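Local coordinates for protein EvdO2 (Micromonospora carbonacea, PDB 4XAB) that is probably a metal-dependent oxygenase of the phytanoyl-CoA dioxygenase family that takes part in the oxidative cyclizations of orthosomycin biosynthesis, at residues Asp56-Ala61 with Leu117-Tyr122. Numbering follows the deposited sequence.
Sequences DFYDIA and LKPPRY
Tyr58 carries this whole contact: its ring meets Leu117 and Pro119, its hydroxyl meets Pro120, and nothing else in 56-61 reaches 117-122. The tight part is at Leu117. Its CD2 methyl lies 3.5 Å from both CZ and OH of Tyr58, and it approaches the ring obliquely. The second methyl, CD1, sits 4.0 Å from CE1 of Tyr58. With chi1 at -176° the Leu117 branch extends away from its own backbone N, which carries both methyls to the outer end of the ring. The two side chains cross at about a right angle. Both residues are buried, and Phe46 also packs on Leu117.

Toward the prolines the contact is looser and more open to solvent. CB of Pro119 is 4.0 Å from CE2 of Tyr58. CD of Pro120 stands 4.2 Å from the Tyr58 OH. Both prolines are partly exposed, and Arg48 touches Pro120 as well as Tyr58. Pro119 starts a type II beta turn that ends at Tyr122, closed by the bond from Tyr122 N to Pro119 O. Asn220 also donates to that carbonyl.

The contact joins the small two-stranded antiparallel sheet of 48-49 and 57-58 to the end of strand 110-118, in the large antiparallel sheet of this double-stranded beta helix. Replacing Tyr58 by alanine would remove the ring and is likely to leave the Leu117 methyls and the Pro119 ring without their partner, opening a gap between the small sheet and the end of strand 110-118. No hydrogen bond or salt bridge crosses between the segments, which implies that the direct contact between them rests on van der Waals packing, mostly apolar, and not on a directed polar bond.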
ATOM      1  N   ASP A  56      -1.491 -23.752  10.033  1.00 33.22           N
ATOM      2  CA  ASP A  56      -1.541 -22.524  10.816  1.00 29.58           C
ATOM      3  C   ASP A  56      -2.369 -21.504  10.075  1.00 36.47           C
ATOM      4  O   ASP A  56      -2.523 -21.587   8.856  1.00 32.40           O
ATOM      5  CB  ASP A  56      -0.152 -21.936  11.069  1.00 28.00           C
ATOM      6  CG  ASP A  56       0.762 -22.870  11.821  1.00 28.00           C
ATOM      7  OD1 ASP A  56       0.274 -23.804  12.488  1.00 28.83           O
ATOM      8  OD2 ASP A  56       1.989 -22.655  11.735  1.00 30.00           O
ATOM      9  N   PHE A  57      -2.888 -20.533  10.814  1.00 29.18           N
ATOM     10  CA  PHE A  57      -3.589 -19.417  10.204  1.00 31.29           C
ATOM     11  C   PHE A  57      -3.296 -18.174  11.020  1.00 28.13           C
ATOM     12  O   PHE A  57      -2.997 -18.267  12.210  1.00 27.87           O
ATOM     13  CB  PHE A  57      -5.096 -19.681  10.114  1.00 33.11           C
ATOM     14  CG  PHE A  57      -5.786 -19.819  11.449  1.00 31.74           C
ATOM     15  CD1 PHE A  57      -6.447 -18.740  12.015  1.00 31.93           C
ATOM     16  CD2 PHE A  57      -5.793 -21.031  12.124  1.00 32.48           C
ATOM     17  CE1 PHE A  57      -7.092 -18.867  13.236  1.00 32.97           C
ATOM     18  CE2 PHE A  57      -6.437 -21.161  13.341  1.00 33.43           C
ATOM     19  CZ  PHE A  57      -7.087 -20.079  13.896  1.00 33.75           C
ATOM     20  N   TYR A  58      -3.353 -17.015  10.380  1.00 27.65           N
ATOM     21  CA  TYR A  58      -3.195 -15.771  11.109  1.00 26.86           C
ATOM     22  C   TYR A  58      -4.535 -15.401  11.714  1.00 31.33           C
ATOM     23  O   TYR A  58      -5.565 -15.439  11.043  1.00 31.29           O
ATOM     24  CB  TYR A  58      -2.653 -14.665  10.200  1.00 28.09           C
ATOM     25  CG  TYR A  58      -1.169 -14.816   9.973  1.00 27.15           C
ATOM     26  CD1 TYR A  58      -0.258 -14.290  10.878  1.00 28.09           C
ATOM     27  CD2 TYR A  58      -0.678 -15.525   8.886  1.00 33.98           C
ATOM     28  CE1 TYR A  58       1.103 -14.440  10.690  1.00 31.69           C
ATOM     29  CE2 TYR A  58       0.690 -15.683   8.694  1.00 27.27           C
ATOM     30  CZ  TYR A  58       1.571 -15.135   9.596  1.00 36.45           C
ATOM     31  OH  TYR A  58       2.932 -15.287   9.414  1.00 46.76           O
ATOM     32  N   ASP A  59      -4.519 -15.081  13.003  1.00 28.08           N
ATOM     33  CA  ASP A  59      -5.758 -14.951  13.749  1.00 29.64           C
ATOM     34  C   ASP A  59      -6.329 -13.558  13.585  1.00 37.67           C
ATOM     35  O   ASP A  59      -6.328 -12.764  14.520  1.00 33.21           O
ATOM     36  CB  ASP A  59      -5.532 -15.260  15.226  1.00 30.29           C
ATOM     37  CG  ASP A  59      -6.792 -15.686  15.926  1.00 33.67           C
ATOM     38  OD1 ASP A  59      -7.870 -15.661  15.282  1.00 33.31           O
ATOM     39  OD2 ASP A  59      -6.707 -16.043  17.124  1.00 33.28           O
ATOM     40  N   ILE A  60      -6.801 -13.267  12.378  1.00 34.42           N
ATOM     41  CA  ILE A  60      -7.444 -11.994  12.093  1.00 40.13           C
ATOM     42  C   ILE A  60      -8.643 -12.217  11.181  1.00 43.82           C
ATOM     43  O   ILE A  60      -8.784 -13.286  10.570  1.00 36.65           O
ATOM     44  CB  ILE A  60      -6.472 -10.987  11.426  1.00 35.22           C
ATOM     45  CG1 ILE A  60      -5.916 -11.563  10.123  1.00 32.04           C
ATOM     46  CG2 ILE A  60      -5.344 -10.606  12.377  1.00 32.76           C
ATOM     47  CD1 ILE A  60      -5.023 -10.600   9.357  1.00 36.53           C
ATOM     48  N   ALA A  61      -9.508 -11.213  11.100  1.00 46.24           N
ATOM     49  CA  ALA A  61     -10.614 -11.248  10.155  1.00 49.97           C
ATOM     50  C   ALA A  61     -10.062 -11.400   8.739  1.00 42.28           C
ATOM     51  O   ALA A  61      -9.061 -10.776   8.384  1.00 40.85           O
ATOM     52  CB  ALA A  61     -11.463  -9.996  10.277  1.00 52.05           C
ATOM     53  N   LEU A 117       0.623  -8.240   6.149  1.00 21.24           N
ATOM     54  CA  LEU A 117       1.673  -9.228   6.351  1.00 20.95           C
ATOM     55  C   LEU A 117       1.578 -10.280   5.247  1.00 23.48           C
ATOM     56  O   LEU A 117       0.538 -10.909   5.083  1.00 22.88           O
ATOM     57  CB  LEU A 117       1.555  -9.867   7.743  1.00 21.48           C
ATOM     58  CG  LEU A 117       2.628 -10.866   8.182  1.00 25.21           C
ATOM     59  CD1 LEU A 117       2.735 -10.872   9.692  1.00 22.89           C
ATOM     60  CD2 LEU A 117       2.325 -12.273   7.676  1.00 24.52           C
ATOM     61  N   LYS A 118       2.658 -10.437   4.481  1.00 18.17           N
ATOM     62  CA  LYS A 118       2.772 -11.504   3.491  1.00 24.18           C
ATOM     63  C   LYS A 118       3.472 -12.683   4.124  1.00 23.92           C
ATOM     64  O   LYS A 118       4.673 -12.612   4.384  1.00 24.80           O
ATOM     65  CB  LYS A 118       3.566 -11.065   2.259  1.00 23.78           C
ATOM     66  CG  LYS A 118       2.932  -9.988   1.435  1.00 35.17           C
ATOM     67  CD  LYS A 118       3.748  -9.756   0.173  1.00 43.51           C
ATOM     68  CE  LYS A 118       3.755 -10.973  -0.732  1.00 48.44           C
ATOM     69  NZ  LYS A 118       2.500 -11.061  -1.527  1.00 56.57           N
ATOM     70  N   PRO A 119       2.730 -13.773   4.363  1.00 25.41           N
ATOM     71  CA  PRO A 119       3.272 -14.976   4.999  1.00 25.20           C
ATOM     72  C   PRO A 119       4.430 -15.550   4.200  1.00 24.80           C
ATOM     73  O   PRO A 119       4.518 -15.291   3.001  1.00 23.24           O
ATOM     74  CB  PRO A 119       2.081 -15.946   5.004  1.00 26.80           C
ATOM     75  CG  PRO A 119       0.885 -15.104   4.783  1.00 24.34           C
ATOM     76  CD  PRO A 119       1.316 -13.928   3.988  1.00 22.95           C
ATOM     77  N   PRO A 120       5.310 -16.323   4.854  1.00 25.06           N
ATOM     78  CA  PRO A 120       6.335 -17.062   4.114  1.00 25.78           C
ATOM     79  C   PRO A 120       5.694 -17.939   3.048  1.00 25.92           C
ATOM     80  O   PRO A 120       4.642 -18.530   3.302  1.00 27.17           O
ATOM     81  CB  PRO A 120       7.011 -17.927   5.190  1.00 27.41           C
ATOM     82  CG  PRO A 120       6.646 -17.300   6.492  1.00 30.48           C
ATOM     83  CD  PRO A 120       5.305 -16.660   6.289  1.00 32.90           C
ATOM     84  N   ARG A 121       6.307 -17.985   1.873  1.00 24.60           N
ATOM     85  CA  ARG A 121       5.862 -18.831   0.768  1.00 25.62           C
ATOM     86  C   ARG A 121       4.455 -18.515   0.299  1.00 29.83           C
ATOM     87  O   ARG A 121       3.812 -19.343  -0.340  1.00 37.00           O
ATOM     88  CB  ARG A 121       5.971 -20.301   1.159  1.00 26.00           C
ATOM     89  CG  ARG A 121       7.401 -20.715   1.430  1.00 32.37           C
ATOM     90  CD  ARG A 121       8.262 -20.454   0.212  1.00 39.20           C
ATOM     91  NE  ARG A 121       9.653 -20.853   0.414  1.00 52.06           N
ATOM     92  CZ  ARG A 121      10.565 -20.862  -0.551  1.00 55.38           C
ATOM     93  NH1 ARG A 121      10.227 -20.493  -1.782  1.00 54.68           N
ATOM     94  NH2 ARG A 121      11.808 -21.240  -0.292  1.00 58.82           N
ATOM     95  N   TYR A 122       3.982 -17.309   0.596  1.00 23.44           N
ATOM     96  CA  TYR A 122       2.684 -16.885   0.103  1.00 23.71           C
ATOM     97  C   TYR A 122       2.767 -16.735  -1.408  1.00 22.67           C
ATOM     98  O   TYR A 122       3.454 -15.848  -1.905  1.00 24.70           O
ATOM     99  CB  TYR A 122       2.248 -15.576   0.759  1.00 22.92           C
ATOM    100  CG  TYR A 122       0.836 -15.186   0.380  1.00 26.92           C
ATOM    101  CD1 TYR A 122      -0.251 -15.900   0.870  1.00 34.28           C
ATOM    102  CD2 TYR A 122       0.593 -14.136  -0.494  1.00 27.78           C
ATOM    103  CE1 TYR A 122      -1.543 -15.566   0.517  1.00 39.36           C
ATOM    104  CE2 TYR A 122      -0.698 -13.799  -0.854  1.00 33.98           C
ATOM    105  CZ  TYR A 122      -1.757 -14.517  -0.341  1.00 39.59           C
ATOM    106  OH  TYR A 122      -3.045 -14.184  -0.693  1.00 50.11           O
TER